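Local coordinates for protein CbsA (Xanthomonas oryzae pv. oryzae, PDB 5XYH) that probably hydrolyses cellulose as a family 6 exoglucanase, releasing cellobiose from chain ends, and acts as a cell-wall degrading enzyme of a rice pathogen, at residues D55-G60 with L67-H72. Residues are numbered along the deposited sequence; the frame is centred on the assembly and turned at random.
Sequences DAIYGG and LSLQGH
Ile57 and Leu69 join the end of helix 54-58 to the start of helix 69-79. Leu69 N donates to Ile57 O over 2.9 Å, nearly straight at the hydrogen (171°). The N-H comes from above the carbonyl plane. A water also donates to Ile57 O and accepts from Gln70 N, so two donors grip this oxygen. A second water donates to both Ala56 O and Leu67 O. Gly59, with positive phi, turns the chain out of the first helix. Its CA lies 3.8 Å from Leu67 O, close against the backbone of the second segment.

Ser68 is the N-cap of the second helix. A chi1 of 74° turns OG back over the first turn of the helix, where it accepts from Gly71 N at 2.8 Å. Its CB lies alongside Tyr58 O at 3.2 Å. Leu69 CB packs 4.2 Å from Ile57 CG2.

The intervening loop is tied back: Arg62 forms a salt bridge with Asp55, and Arg66 bonds to Gly60 through the backbone. Helix 113-131 touches Ile57 through Val126 and Ile127, and Leu69 through Thr130. The pair lies in the connection between parallel strands 49-51 and 86-92 of the family 6 barrel.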
loop_
_atom_site.group_PDB
_atom_site.type_symbol
_atom_site.label_atom_id
_atom_site.label_comp_id
_atom_site.label_asym_id
_atom_site.label_seq_id
_atom_site.Cartn_x
_atom_site.Cartn_y
_atom_site.Cartn_z
ATOM N N ASP A 55 -18.438 -6.815 4.197
ATOM C CA ASP A 55 -18.731 -7.941 3.310
ATOM C C ASP A 55 -17.485 -8.755 2.982
ATOM O O ASP A 55 -17.577 -9.973 2.795
ATOM C CB ASP A 55 -19.379 -7.453 2.014
ATOM C CG ASP A 55 -20.873 -7.166 2.165
ATOM O OD1 ASP A 55 -21.528 -7.723 3.082
ATOM O OD2 ASP A 55 -21.402 -6.389 1.346
ATOM N N ALA A 56 -16.317 -8.107 2.889
ATOM C CA ALA A 56 -15.094 -8.844 2.587
ATOM C C ALA A 56 -14.761 -9.865 3.676
ATOM O O ALA A 56 -14.110 -10.873 3.389
ATOM C CB ALA A 56 -13.921 -7.876 2.385
ATOM N N ILE A 57 -15.211 -9.645 4.918
ATOM C CA ILE A 57 -14.943 -10.630 5.968
ATOM C C ILE A 57 -15.630 -11.951 5.655
ATOM O O ILE A 57 -15.104 -13.031 5.966
ATOM C CB ILE A 57 -15.382 -10.096 7.349
ATOM C CG1 ILE A 57 -14.608 -8.828 7.716
ATOM C CG2 ILE A 57 -15.175 -11.154 8.416
ATOM C CD1 ILE A 57 -15.152 -8.110 8.941
ATOM N N TYR A 58 -16.803 -11.889 5.020
ATOM C CA TYR A 58 -17.647 -13.057 4.798
ATOM C C TYR A 58 -17.446 -13.705 3.435
ATOM O O TYR A 58 -17.703 -14.906 3.294
ATOM C CB TYR A 58 -19.123 -12.669 4.991
ATOM C CG TYR A 58 -19.376 -12.178 6.398
ATOM C CD1 TYR A 58 -19.633 -13.074 7.427
ATOM C CD2 TYR A 58 -19.308 -10.828 6.711
ATOM C CE1 TYR A 58 -19.831 -12.634 8.717
ATOM C CE2 TYR A 58 -19.504 -10.379 8.001
ATOM C CZ TYR A 58 -19.766 -11.283 8.999
ATOM O OH TYR A 58 -19.962 -10.853 10.290
ATOM N N GLY A 59 -16.988 -12.952 2.435
ATOM C CA GLY A 59 -16.671 -13.561 1.157
ATOM C C GLY A 59 -17.889 -14.131 0.445
ATOM O O GLY A 59 -19.025 -13.697 0.643
ATOM N N GLY A 60 -17.632 -15.117 -0.408
ATOM C CA GLY A 60 -18.687 -15.765 -1.164
ATOM C C GLY A 60 -19.514 -14.770 -1.953
ATOM O O GLY A 60 -18.991 -13.835 -2.585
ATOM N N LEU A 67 -12.771 -15.730 -1.193
ATOM C CA LEU A 67 -12.775 -16.467 0.063
ATOM C C LEU A 67 -13.193 -15.565 1.220
ATOM O O LEU A 67 -12.931 -14.360 1.222
ATOM C CB LEU A 67 -11.385 -17.037 0.358
ATOM C CG LEU A 67 -10.919 -18.235 -0.465
ATOM C CD1 LEU A 67 -9.515 -18.601 -0.067
ATOM C CD2 LEU A 67 -11.863 -19.418 -0.276
ATOM N N SER A 68 -13.840 -16.167 2.219
ATOM C CA SER A 68 -14.042 -15.497 3.497
ATOM C C SER A 68 -12.716 -15.371 4.242
ATOM O O SER A 68 -11.734 -16.051 3.933
ATOM C CB SER A 68 -15.020 -16.279 4.369
ATOM O OG SER A 68 -14.382 -17.441 4.871
ATOM N N LEU A 69 -12.705 -14.508 5.264
ATOM C CA LEU A 69 -11.534 -14.408 6.128
ATOM C C LEU A 69 -11.166 -15.772 6.694
ATOM O O LEU A 69 -9.993 -16.153 6.694
ATOM C CB LEU A 69 -11.776 -13.401 7.258
ATOM C CG LEU A 69 -10.654 -13.280 8.308
ATOM C CD1 LEU A 69 -9.269 -12.971 7.684
ATOM C CD2 LEU A 69 -10.989 -12.274 9.397
ATOM N N GLN A 70 -12.161 -16.542 7.153
ATOM C CA GLN A 70 -11.861 -17.881 7.653
ATOM C C GLN A 70 -11.335 -18.788 6.548
ATOM O O GLN A 70 -10.453 -19.622 6.793
ATOM C CB GLN A 70 -13.097 -18.498 8.296
ATOM C CG GLN A 70 -13.637 -17.680 9.434
ATOM C CD GLN A 70 -14.737 -18.401 10.164
ATOM O OE1 GLN A 70 -14.882 -19.623 10.034
ATOM N NE2 GLN A 70 -15.523 -17.656 10.944
ATOM N N GLY A 71 -11.869 -18.657 5.330
ATOM C CA GLY A 71 -11.347 -19.447 4.222
ATOM C C GLY A 71 -9.884 -19.150 3.935
ATOM O O GLY A 71 -9.097 -20.058 3.645
ATOM N N HIS A 72 -9.505 -17.871 3.996
ATOM C CA HIS A 72 -8.104 -17.496 3.849
ATOM C C HIS A 72 -7.262 -18.126 4.940
ATOM O O HIS A 72 -6.184 -18.662 4.676
ATOM C CB HIS A 72 -7.951 -15.978 3.908
ATOM C CG HIS A 72 -8.436 -15.270 2.691
ATOM N ND1 HIS A 72 -7.879 -15.460 1.444
ATOM C CD2 HIS A 72 -9.400 -14.335 2.535
ATOM C CE1 HIS A 72 -8.491 -14.682 0.572
ATOM N NE2 HIS A 72 -9.420 -13.992 1.208
HETATM O O HOH W 1 -13.683 -11.864 0.786
HETATM O O HOH W 2 -14.980 -15.135 7.709
#